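PDB 1A76: flap endonuclease 1 from Methanocaldococcus jannaschii, which cuts 5'-flap structures endonucleolytically and degrades DNA from the 5' end during replication and repair, using magnesium ions. Local coordinates for residues A[56-61]-A[292-297]; A[211-216]-A[240-245]; A[218-223]-A[249-254]; A[289-292]-A[297-300]. One frame throughout, in Å; residues are numbered along the deposited sequence.

The four contacts form two groups on opposite sides of the chain's centre. Contacts 2 and 3 share helix 211-221 and have centres about 10 Å apart. Contact 3 is buried and wholly apolar, with an aromatic face at its heart. Contact 2 is only partly buried and sets one valine against two aspartates. Contacts 1 and 4 have centres about 7 Å apart and share the two ends of the loop, Asp-292 and Asn-297. Contact 4 closes that connection at the surface with a valine and a capped helix start. Contact 1 turns the same loop inward, where a phenylalanine and an asparagine meet helix 56-70. The centres of contacts 1 and 2 are about 45 Å apart.

Contact 1: A[56-61]-A[292-297]; sequences SAYNGV and DENDFN
Tyr-58 and Asn-59, on the first turn of helix 56-70 in the N-domain, meet Asn-294 and Phe-296 in the loop that joins helices 283-292 and 298-315. The two parts lie far apart in the sequence. Phe-296 makes the closest approach. Its CG stands beside the backbone N (chi1 -88°), and the ring points its CZ corner at the helix backbone. CZ lies 3.5 Å from Asn-59 N, which sits at the ring edge and in its plane. The same CZ is 3.8 Å from Asn-59 CB and 4.2 Å from Tyr-58 CB. The ring thus wedges between the bases of two neighbouring side chains. The Asn-59 amide is turned 42° from the ring plane. Tyr-58 meets Asn-294. Asn-294 OD1 comes to the edge of the Tyr-58 ring, 3.8 Å from CE2, and amide and ring planes stand 68° apart. This is van der Waals contact. The amide of Asn-294 is held from its other end, where ND2 donates to Phe-289 O. The backbone of Phe-296 is hydrogen-bonded to Leu-290. Phe-289 also meets the Tyr-58 ring edge-to-face, and Met-131 and Cys-135 of helix 129-142 touch that tyrosine. The loop between helices 283-292 and 298-315 thus packs through Phe-296 and Asn-294 on helix 56-70, tying the C-terminal helices to the N-domain.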
loop_
_atom_site.group_PDB
_atom_site.type_symbol
_atom_site.label_atom_id
_atom_site.label_comp_id
_atom_site.label_asym_id
_atom_site.label_seq_id
_atom_site.Cartn_x
_atom_site.Cartn_y
_atom_site.Cartn_z
ATOM N N SER A 56 -2.011 -1.349 -17.098
ATOM C CA SER A 56 -0.925 -1.834 -16.254
ATOM C C SER A 56 -1.394 -2.408 -14.907
ATOM O O SER A 56 -0.966 -3.504 -14.508
ATOM C CB SER A 56 0.061 -0.679 -16.006
ATOM O OG SER A 56 1.118 -0.722 -16.946
ATOM N N ALA A 57 -2.264 -1.673 -14.213
ATOM C CA ALA A 57 -2.774 -2.099 -12.903
ATOM C C ALA A 57 -3.663 -3.346 -12.954
ATOM O O ALA A 57 -3.571 -4.223 -12.095
ATOM C CB ALA A 57 -3.537 -0.972 -12.254
ATOM N N TYR A 58 -4.540 -3.411 -13.951
ATOM C CA TYR A 58 -5.433 -4.552 -14.090
ATOM C C TYR A 58 -4.612 -5.838 -14.330
ATOM O O TYR A 58 -4.953 -6.918 -13.819
ATOM C CB TYR A 58 -6.419 -4.308 -15.253
ATOM C CG TYR A 58 -7.075 -2.927 -15.256
ATOM C CD1 TYR A 58 -7.312 -2.243 -14.064
ATOM C CD2 TYR A 58 -7.446 -2.308 -16.453
ATOM C CE1 TYR A 58 -7.897 -0.980 -14.056
ATOM C CE2 TYR A 58 -8.034 -1.044 -16.457
ATOM C CZ TYR A 58 -8.253 -0.385 -15.252
ATOM O OH TYR A 58 -8.785 0.879 -15.242
ATOM N N ASN A 59 -3.531 -5.710 -15.103
ATOM C CA ASN A 59 -2.647 -6.838 -15.410
ATOM C C ASN A 59 -2.002 -7.395 -14.128
ATOM O O ASN A 59 -1.979 -8.599 -13.904
ATOM C CB ASN A 59 -1.564 -6.383 -16.422
ATOM C CG ASN A 59 -0.585 -7.488 -16.792
ATOM O OD1 ASN A 59 0.218 -7.927 -15.969
ATOM N ND2 ASN A 59 -0.640 -7.934 -18.042
ATOM N N GLY A 60 -1.487 -6.516 -13.279
ATOM C CA GLY A 60 -0.867 -6.980 -12.052
ATOM C C GLY A 60 -1.880 -7.560 -11.075
ATOM O O GLY A 60 -1.623 -8.577 -10.437
ATOM N N VAL A 61 -3.036 -6.916 -10.957
ATOM C CA VAL A 61 -4.075 -7.381 -10.048
ATOM C C VAL A 61 -4.487 -8.821 -10.379
ATOM O O VAL A 61 -4.550 -9.697 -9.506
ATOM C CB VAL A 61 -5.316 -6.454 -10.139
ATOM C CG1 VAL A 61 -6.497 -7.059 -9.394
ATOM C CG2 VAL A 61 -4.973 -5.095 -9.575
ATOM N N ASP A 292 -12.450 -8.295 -23.789
ATOM C CA ASP A 292 -13.335 -7.460 -24.590
ATOM C C ASP A 292 -13.072 -5.970 -24.421
ATOM O O ASP A 292 -12.822 -5.253 -25.389
ATOM C CB ASP A 292 -14.796 -7.736 -24.229
ATOM C CG ASP A 292 -15.262 -9.120 -24.650
ATOM O OD1 ASP A 292 -14.490 -9.837 -25.315
ATOM O OD2 ASP A 292 -16.407 -9.493 -24.307
ATOM N N GLU A 293 -13.136 -5.506 -23.180
ATOM C CA GLU A 293 -12.956 -4.101 -22.898
ATOM C C GLU A 293 -11.528 -3.605 -22.711
ATOM O O GLU A 293 -11.252 -2.413 -22.908
ATOM C CB GLU A 293 -13.778 -3.742 -21.676
ATOM C CG GLU A 293 -15.219 -4.137 -21.805
ATOM C CD GLU A 293 -15.963 -3.966 -20.514
ATOM O OE1 GLU A 293 -15.313 -3.696 -19.485
ATOM O OE2 GLU A 293 -17.200 -4.099 -20.526
ATOM N N ASN A 294 -10.610 -4.494 -22.342
ATOM C CA ASN A 294 -9.251 -4.025 -22.128
ATOM C C ASN A 294 -8.149 -4.696 -22.927
ATOM O O ASN A 294 -6.969 -4.616 -22.588
ATOM C CB ASN A 294 -8.967 -4.021 -20.633
ATOM C CG ASN A 294 -9.595 -2.816 -19.952
ATOM O OD1 ASN A 294 -9.095 -1.697 -20.076
ATOM N ND2 ASN A 294 -10.708 -3.031 -19.261
ATOM N N ASP A 295 -8.561 -5.358 -24.001
ATOM C CA ASP A 295 -7.648 -5.992 -24.926
ATOM C C ASP A 295 -6.622 -6.984 -24.400
ATOM O O ASP A 295 -5.519 -7.101 -24.956
ATOM C CB ASP A 295 -6.950 -4.896 -25.727
ATOM C CG ASP A 295 -7.933 -4.027 -26.481
ATOM O OD1 ASP A 295 -8.685 -4.578 -27.310
ATOM O OD2 ASP A 295 -7.968 -2.803 -26.242
ATOM N N PHE A 296 -6.950 -7.691 -23.332
ATOM C CA PHE A 296 -6.019 -8.689 -22.834
ATOM C C PHE A 296 -6.093 -9.845 -23.837
ATOM O O PHE A 296 -7.062 -9.957 -24.593
ATOM C CB PHE A 296 -6.433 -9.178 -21.443
ATOM C CG PHE A 296 -5.873 -8.347 -20.309
ATOM C CD1 PHE A 296 -5.928 -6.963 -20.349
ATOM C CD2 PHE A 296 -5.310 -8.959 -19.192
ATOM C CE1 PHE A 296 -5.434 -6.197 -19.295
ATOM C CE2 PHE A 296 -4.814 -8.203 -18.136
ATOM C CZ PHE A 296 -4.875 -6.823 -18.186
ATOM N N ASN A 297 -5.067 -10.686 -23.857
ATOM C CA ASN A 297 -5.050 -11.832 -24.764
ATOM C C ASN A 297 -6.084 -12.846 -24.279
ATOM O O ASN A 297 -6.036 -13.296 -23.129
ATOM C CB ASN A 297 -3.665 -12.473 -24.787
ATOM C CG ASN A 297 -3.633 -13.734 -25.616
ATOM O OD1 ASN A 297 -3.635 -14.837 -25.079
ATOM N ND2 ASN A 297 -3.610 -13.577 -26.938
#

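Contact 2: A[211-216]-A[240-245]; sequences LDDLID and ELVRSG
Val-242 packs against Asp-213 and Asp-216 in a helix-to-helix contact, in what is probably the H3TH motif, as in other flap endonucleases. Helix 211-221 supplies the two aspartates, and helix 235-244 supplies the valine. These helices would flank the loop of this DNA-binding motif, and the contact lies away from the annotated metal sites. The backbones come close, with CA atoms of Asp-213 and Val-242 6.4 Å apart. Val-242 has CG1 anti to the backbone N (chi1 153°), which puts CG1 over Asp-213 and turns CG2 toward Asp-213 O and Asp-216. Val-242 CG1 lies over the face of the Asp-213 carboxylate, 3.6 Å from its CG. CG2 of Val-242 lies over the helix backbone, 3.9 Å from Asp-213 O. The polar end of Asp-216 is engaged elsewhere, with OD1 bonded to Tyr-258 OH and OD2 in a salt bridge to Lys-248. Ile-217 and Ala-247 add further apolar neighbours to Val-242. With an alanine here both methyls would be gone, which would probably open a gap between the helices and uncover the Asp-213 carboxylate face. Helix 235-244 ends soon after in a Schellman motif at Gly-245, whose phi is positive and whose N donates to Val-242 O at 3.0 Å. At the other methyl, Val-242 CG2 rests 4.1 Å from Asp-216 CB.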
loop_
_atom_site.group_PDB
_atom_site.type_symbol
_atom_site.label_atom_id
_atom_site.label_comp_id
_atom_site.label_asym_id
_atom_site.label_seq_id
_atom_site.Cartn_x
_atom_site.Cartn_y
_atom_site.Cartn_z
ATOM N N LEU A 211 9.024 0.160 19.593
ATOM C CA LEU A 211 8.304 0.585 18.392
ATOM C C LEU A 211 8.225 2.116 18.442
ATOM O O LEU A 211 8.390 2.789 17.422
ATOM C CB LEU A 211 6.899 -0.006 18.378
ATOM C CG LEU A 211 6.038 -0.078 17.095
ATOM C CD1 LEU A 211 4.714 0.557 17.384
ATOM C CD2 LEU A 211 6.717 0.580 15.889
ATOM N N ASP A 212 7.978 2.658 19.634
ATOM C CA ASP A 212 7.903 4.112 19.794
ATOM C C ASP A 212 9.226 4.764 19.352
ATOM O O ASP A 212 9.205 5.813 18.705
ATOM C CB ASP A 212 7.577 4.486 21.250
ATOM C CG ASP A 212 6.085 4.336 21.586
ATOM O OD1 ASP A 212 5.219 4.449 20.685
ATOM O OD2 ASP A 212 5.781 4.104 22.776
ATOM N N ASP A 213 10.358 4.137 19.689
ATOM C CA ASP A 213 11.699 4.622 19.296
ATOM C C ASP A 213 11.863 4.578 17.756
ATOM O O ASP A 213 12.428 5.491 17.146
ATOM C CB ASP A 213 12.799 3.728 19.874
ATOM C CG ASP A 213 13.015 3.921 21.369
ATOM O OD1 ASP A 213 12.639 4.972 21.932
ATOM O OD2 ASP A 213 13.579 2.995 21.972
ATOM N N LEU A 214 11.415 3.483 17.147
ATOM C CA LEU A 214 11.495 3.321 15.687
ATOM C C LEU A 214 10.714 4.431 14.976
ATOM O O LEU A 214 11.164 4.986 13.963
ATOM C CB LEU A 214 10.950 1.937 15.272
ATOM C CG LEU A 214 11.084 1.525 13.794
ATOM C CD1 LEU A 214 12.554 1.565 13.372
ATOM C CD2 LEU A 214 10.516 0.115 13.595
ATOM N N ILE A 215 9.544 4.756 15.524
ATOM C CA ILE A 215 8.691 5.813 14.985
ATOM C C ILE A 215 9.436 7.164 15.079
ATOM O O ILE A 215 9.344 8.003 14.186
ATOM C CB ILE A 215 7.352 5.880 15.785
ATOM C CG1 ILE A 215 6.483 4.671 15.439
ATOM C CG2 ILE A 215 6.565 7.159 15.448
ATOM C CD1 ILE A 215 5.337 4.432 16.413
ATOM N N ASP A 216 10.184 7.363 16.160
ATOM C CA ASP A 216 10.935 8.601 16.326
ATOM C C ASP A 216 12.004 8.682 15.226
ATOM O O ASP A 216 12.161 9.717 14.581
ATOM C CB ASP A 216 11.576 8.650 17.719
ATOM C CG ASP A 216 10.594 9.088 18.809
ATOM O OD1 ASP A 216 9.457 9.489 18.486
ATOM O OD2 ASP A 216 10.966 9.029 20.001
ATOM N N GLU A 240 21.136 7.346 17.119
ATOM C CA GLU A 240 22.085 7.784 18.136
ATOM C C GLU A 240 21.378 8.634 19.193
ATOM O O GLU A 240 21.618 8.476 20.391
ATOM C CB GLU A 240 23.208 8.578 17.459
ATOM C CG GLU A 240 24.185 9.281 18.381
ATOM C CD GLU A 240 25.315 9.917 17.599
ATOM O OE1 GLU A 240 25.107 11.030 17.087
ATOM O OE2 GLU A 240 26.399 9.304 17.482
ATOM N N LEU A 241 20.501 9.532 18.741
ATOM C CA LEU A 241 19.754 10.412 19.641
ATOM C C LEU A 241 18.726 9.607 20.426
ATOM O O LEU A 241 18.460 9.879 21.592
ATOM C CB LEU A 241 19.054 11.528 18.844
ATOM C CG LEU A 241 19.984 12.576 18.212
ATOM C CD1 LEU A 241 19.214 13.449 17.210
ATOM C CD2 LEU A 241 20.620 13.423 19.323
ATOM N N VAL A 242 18.145 8.607 19.780
ATOM C CA VAL A 242 17.168 7.754 20.437
ATOM C C VAL A 242 17.827 6.951 21.563
ATOM O O VAL A 242 17.325 6.932 22.688
ATOM C CB VAL A 242 16.510 6.783 19.424
ATOM C CG1 VAL A 242 16.044 5.505 20.132
ATOM C CG2 VAL A 242 15.334 7.483 18.742
ATOM N N ARG A 243 18.952 6.303 21.276
ATOM C CA ARG A 243 19.631 5.508 22.292
ATOM C C ARG A 243 20.134 6.378 23.445
ATOM O O ARG A 243 20.305 5.898 24.570
ATOM C CB ARG A 243 20.795 4.732 21.668
ATOM C CG ARG A 243 20.351 3.633 20.708
ATOM C CD ARG A 243 19.310 2.718 21.355
ATOM N NE ARG A 243 19.793 1.346 21.477
ATOM C CZ ARG A 243 20.696 0.944 22.365
ATOM N NH1 ARG A 243 21.222 1.808 23.218
ATOM N NH2 ARG A 243 21.084 -0.322 22.395
ATOM N N SER A 244 20.351 7.661 23.169
ATOM C CA SER A 244 20.830 8.580 24.197
ATOM C C SER A 244 19.715 9.053 25.109
ATOM O O SER A 244 19.975 9.592 26.176
ATOM C CB SER A 244 21.512 9.789 23.561
ATOM O OG SER A 244 22.789 9.419 23.092
ATOM N N GLY A 245 18.474 8.858 24.684
ATOM C CA GLY A 245 17.348 9.267 25.500
ATOM C C GLY A 245 16.960 10.729 25.408
ATOM O O GLY A 245 16.322 11.248 26.320
#

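Contact 3: A[218-223]-A[249-254]; sequences AIFMGT and DVLKKE
Phe-220 and Leu-251 form the centre of this buried contact, a CH-pi interaction between helices 211-221 and 247-254. The methyl CD1 of Leu-251 sits over the middle of the Phe-220 ring. It is 3.3 Å from the ring centroid and only 13° off the ring normal. This is close packing. Both side-chain torsions of Leu-251 depart from staggered values (chi1 -99°, chi2 21°), consistent with a side chain fitted tightly to its surroundings.

The other contacts are plain apolar ones. Val-250 CG1 comes to the edge of the same ring, 3.6 Å from Phe-220 CE1. The ring therefore meets one methyl over a face and another at its rim. Beside it, Ile-219 CG2 touches Leu-251 CG at 4.0 Å. A serine in place of Phe-220 would probably leave Leu-251 CD1 and Val-250 CG1 without their partner and open a gap between the helices.

Helix 211-221 ends at once, with Gly-222 at positive phi, and leads to Asp-224, a magnesium ligand. Leu-241 and Ala-238 of helix 235-244 also touch Phe-220. Tyr-258 of helix 258-266 touches both Ile-219 and Leu-251, so the contact lies where four helices converge.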
loop_
_atom_site.group_PDB
_atom_site.type_symbol
_atom_site.label_atom_id
_atom_site.label_comp_id
_atom_site.label_asym_id
_atom_site.label_seq_id
_atom_site.Cartn_x
_atom_site.Cartn_y
_atom_site.Cartn_z
ATOM N N ALA A 218 11.896 7.311 12.403
ATOM C CA ALA A 218 11.136 7.582 11.192
ATOM C C ALA A 218 10.804 9.064 11.075
ATOM O O ALA A 218 10.936 9.667 10.001
ATOM C CB ALA A 218 9.848 6.763 11.188
ATOM N N ILE A 219 10.358 9.658 12.179
ATOM C CA ILE A 219 10.012 11.068 12.166
ATOM C C ILE A 219 11.245 11.911 11.824
ATOM O O ILE A 219 11.145 12.834 11.018
ATOM C CB ILE A 219 9.378 11.492 13.514
ATOM C CG1 ILE A 219 7.973 10.865 13.627
ATOM C CG2 ILE A 219 9.256 13.005 13.598
ATOM C CD1 ILE A 219 7.327 10.998 15.002
ATOM N N PHE A 220 12.398 11.586 12.414
ATOM C CA PHE A 220 13.654 12.304 12.131
ATOM C C PHE A 220 13.980 12.237 10.648
ATOM O O PHE A 220 14.357 13.233 10.027
ATOM C CB PHE A 220 14.845 11.667 12.865
ATOM C CG PHE A 220 15.105 12.235 14.233
ATOM C CD1 PHE A 220 15.537 13.548 14.388
ATOM C CD2 PHE A 220 14.960 11.439 15.364
ATOM C CE1 PHE A 220 15.822 14.059 15.650
ATOM C CE2 PHE A 220 15.241 11.938 16.626
ATOM C CZ PHE A 220 15.676 13.257 16.768
ATOM N N MET A 221 13.871 11.041 10.087
ATOM C CA MET A 221 14.199 10.849 8.684
ATOM C C MET A 221 13.162 11.521 7.808
ATOM O O MET A 221 13.484 12.006 6.727
ATOM C CB MET A 221 14.290 9.357 8.371
ATOM C CG MET A 221 15.471 8.671 9.071
ATOM S SD MET A 221 15.441 6.875 8.924
ATOM C CE MET A 221 15.739 6.652 7.190
ATOM N N GLY A 222 11.926 11.556 8.294
ATOM C CA GLY A 222 10.844 12.185 7.556
ATOM C C GLY A 222 9.776 11.198 7.127
ATOM O O GLY A 222 10.072 10.217 6.430
ATOM N N THR A 223 8.540 11.434 7.554
ATOM C CA THR A 223 7.424 10.558 7.179
ATOM C C THR A 223 6.559 11.276 6.135
ATOM O O THR A 223 6.901 12.367 5.677
ATOM C CB THR A 223 6.527 10.186 8.414
ATOM O OG1 THR A 223 5.796 11.335 8.854
ATOM C CG2 THR A 223 7.373 9.670 9.573
ATOM N N ASP A 249 12.653 14.949 23.253
ATOM C CA ASP A 249 12.753 16.375 23.523
ATOM C C ASP A 249 13.104 17.083 22.224
ATOM O O ASP A 249 12.535 18.126 21.900
ATOM C CB ASP A 249 13.835 16.653 24.575
ATOM C CG ASP A 249 13.380 16.318 25.984
ATOM O OD1 ASP A 249 12.172 16.446 26.267
ATOM O OD2 ASP A 249 14.231 15.927 26.813
ATOM N N VAL A 250 14.029 16.496 21.469
ATOM C CA VAL A 250 14.468 17.067 20.198
ATOM C C VAL A 250 13.339 17.197 19.173
ATOM O O VAL A 250 13.222 18.212 18.480
ATOM C CB VAL A 250 15.596 16.208 19.577
ATOM C CG1 VAL A 250 15.858 16.661 18.156
ATOM C CG2 VAL A 250 16.877 16.307 20.431
ATOM N N LEU A 251 12.518 16.154 19.076
ATOM C CA LEU A 251 11.399 16.112 18.137
ATOM C C LEU A 251 10.293 17.102 18.509
ATOM O O LEU A 251 9.679 17.714 17.634
ATOM C CB LEU A 251 10.838 14.681 18.069
ATOM C CG LEU A 251 11.271 13.770 16.916
ATOM C CD1 LEU A 251 12.575 14.235 16.302
ATOM C CD2 LEU A 251 11.405 12.337 17.416
ATOM N N LYS A 252 10.033 17.261 19.803
ATOM C CA LYS A 252 9.017 18.211 20.243
ATOM C C LYS A 252 9.425 19.626 19.787
ATOM O O LYS A 252 8.591 20.427 19.371
ATOM C CB LYS A 252 8.886 18.164 21.760
ATOM C CG LYS A 252 8.834 19.527 22.407
ATOM C CD LYS A 252 7.424 19.887 22.803
ATOM C CE LYS A 252 7.436 20.640 24.118
ATOM N NZ LYS A 252 8.496 21.686 24.118
ATOM N N LYS A 253 10.719 19.913 19.864
ATOM C CA LYS A 253 11.265 21.200 19.447
ATOM C C LYS A 253 11.320 21.346 17.930
ATOM O O LYS A 253 10.897 22.366 17.377
ATOM C CB LYS A 253 12.682 21.373 20.004
ATOM C CG LYS A 253 13.547 22.379 19.241
ATOM C CD LYS A 253 14.934 22.500 19.859
ATOM C CE LYS A 253 15.842 23.386 19.015
ATOM N NZ LYS A 253 17.235 23.485 19.556
ATOM N N GLU A 254 11.838 20.324 17.258
ATOM C CA GLU A 254 12.002 20.369 15.808
ATOM C C GLU A 254 10.801 20.055 14.924
ATOM O O GLU A 254 10.756 20.483 13.771
ATOM C CB GLU A 254 13.161 19.460 15.390
ATOM C CG GLU A 254 14.532 19.959 15.825
ATOM C CD GLU A 254 14.815 21.388 15.385
ATOM O OE1 GLU A 254 14.467 21.751 14.239
ATOM O OE2 GLU A 254 15.397 22.144 16.188
#

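Contact 4: A[289-292]-A[297-300]; sequences FLVD and NYDR
Val-291 and Tyr-298 carry the apolar part of this contact, at the surface where helix 283-292 ends and helix 298-315 begins. Their CA atoms are 5.7 Å apart. Val-291 has CG1 anti to the backbone N (chi1 -179°), and both its methyls face the start of the second helix. CG2 lies 3.8 Å from Tyr-298 CA. CG1 lies 4.0 Å from Tyr-298 CB and near the plane of the tyrosine ring, at its edge. The valine thus meets the base of the tyrosine and not a ring face. It also comes near the chain before it, with CG2 4.2 Å from Asn-297 O. Val-301, one turn further on, adds to the apolar surround of Val-291.

The polar part is the helix cap. Asn-297 is the N-cap residue, and its side-chain OD1 accepts from Arg-300 N at 2.9 Å. The N-H points almost straight at the oxygen, with an angle of 165°, and the donor is tilted 21° from the carbonyl plane. This bond meets a backbone N-H in the first turn, where no earlier helical carbonyl is available.

Helix 283-292 closes with a wider pi-type turn, and four residues connect it to the cap. Leu-290 turns inward instead, to Phe-62 of helix 56-70 and Leu-138 of helix 129-142. The whole is typical of a tight turn between two consecutive helices, the second started by an asparagine N-cap.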
loop_
_atom_site.group_PDB
_atom_site.type_symbol
_atom_site.label_atom_id
_atom_site.label_comp_id
_atom_site.label_asym_id
_atom_site.label_seq_id
_atom_site.Cartn_x
_atom_site.Cartn_y
_atom_site.Cartn_z
ATOM N N PHE A 289 -14.393 -7.871 -19.202
ATOM C CA PHE A 289 -13.662 -6.722 -18.692
ATOM C C PHE A 289 -12.233 -6.682 -19.231
ATOM O O PHE A 289 -11.800 -5.675 -19.818
ATOM C CB PHE A 289 -13.651 -6.738 -17.152
ATOM C CG PHE A 289 -12.903 -5.587 -16.553
ATOM C CD1 PHE A 289 -13.437 -4.302 -16.592
ATOM C CD2 PHE A 289 -11.644 -5.776 -15.992
ATOM C CE1 PHE A 289 -12.725 -3.215 -16.082
ATOM C CE2 PHE A 289 -10.919 -4.699 -15.477
ATOM C CZ PHE A 289 -11.465 -3.412 -15.525
ATOM N N LEU A 290 -11.513 -7.787 -19.048
ATOM C CA LEU A 290 -10.122 -7.895 -19.474
ATOM C C LEU A 290 -9.875 -8.009 -20.989
ATOM O O LEU A 290 -9.121 -7.216 -21.572
ATOM C CB LEU A 290 -9.463 -9.089 -18.756
ATOM C CG LEU A 290 -8.392 -8.820 -17.686
ATOM C CD1 LEU A 290 -8.728 -7.566 -16.860
ATOM C CD2 LEU A 290 -8.257 -10.057 -16.795
ATOM N N VAL A 291 -10.508 -8.987 -21.623
ATOM C CA VAL A 291 -10.324 -9.205 -23.059
ATOM C C VAL A 291 -11.134 -8.253 -23.938
ATOM O O VAL A 291 -10.580 -7.507 -24.744
ATOM C CB VAL A 291 -10.693 -10.669 -23.454
ATOM C CG1 VAL A 291 -10.459 -10.889 -24.954
ATOM C CG2 VAL A 291 -9.871 -11.647 -22.642
ATOM N N ASP A 292 -12.450 -8.295 -23.789
ATOM C CA ASP A 292 -13.335 -7.460 -24.590
ATOM C C ASP A 292 -13.072 -5.970 -24.421
ATOM O O ASP A 292 -12.822 -5.253 -25.389
ATOM C CB ASP A 292 -14.796 -7.736 -24.229
ATOM C CG ASP A 292 -15.262 -9.120 -24.650
ATOM O OD1 ASP A 292 -14.490 -9.837 -25.315
ATOM O OD2 ASP A 292 -16.407 -9.493 -24.307
ATOM N N ASN A 297 -5.067 -10.686 -23.857
ATOM C CA ASN A 297 -5.050 -11.832 -24.764
ATOM C C ASN A 297 -6.084 -12.846 -24.279
ATOM O O ASN A 297 -6.036 -13.296 -23.129
ATOM C CB ASN A 297 -3.665 -12.473 -24.787
ATOM C CG ASN A 297 -3.633 -13.734 -25.616
ATOM O OD1 ASN A 297 -3.635 -14.837 -25.079
ATOM N ND2 ASN A 297 -3.610 -13.577 -26.938
ATOM N N TYR A 298 -7.014 -13.210 -25.157
ATOM C CA TYR A 298 -8.067 -14.140 -24.786
ATOM C C TYR A 298 -7.560 -15.454 -24.237
ATOM O O TYR A 298 -7.942 -15.865 -23.142
ATOM C CB TYR A 298 -8.993 -14.430 -25.968
ATOM C CG TYR A 298 -10.025 -15.475 -25.618
ATOM C CD1 TYR A 298 -11.181 -15.131 -24.921
ATOM C CD2 TYR A 298 -9.800 -16.821 -25.901
ATOM C CE1 TYR A 298 -12.087 -16.102 -24.502
ATOM C CE2 TYR A 298 -10.690 -17.799 -25.490
ATOM C CZ TYR A 298 -11.828 -17.438 -24.788
ATOM O OH TYR A 298 -12.694 -18.407 -24.368
ATOM N N ASP A 299 -6.712 -16.122 -25.011
ATOM C CA ASP A 299 -6.158 -17.408 -24.616
ATOM C C ASP A 299 -5.582 -17.375 -23.200
ATOM O O ASP A 299 -5.924 -18.208 -22.358
ATOM C CB ASP A 299 -5.063 -17.831 -25.605
ATOM C CG ASP A 299 -5.621 -18.433 -26.893
ATOM O OD1 ASP A 299 -6.852 -18.632 -26.992
ATOM O OD2 ASP A 299 -4.813 -18.706 -27.811
ATOM N N ARG A 300 -4.697 -16.413 -22.946
ATOM C CA ARG A 300 -4.064 -16.286 -21.638
ATOM C C ARG A 300 -5.081 -16.062 -20.535
ATOM O O ARG A 300 -5.012 -16.690 -19.484
ATOM C CB ARG A 300 -3.051 -15.137 -21.640
ATOM C CG ARG A 300 -2.130 -15.134 -20.438
ATOM C CD ARG A 300 -1.087 -14.032 -20.539
ATOM N NE ARG A 300 0.036 -14.412 -21.390
ATOM C CZ ARG A 300 0.240 -13.948 -22.620
ATOM N NH1 ARG A 300 -0.605 -13.077 -23.154
ATOM N NH2 ARG A 300 1.293 -14.352 -23.316
#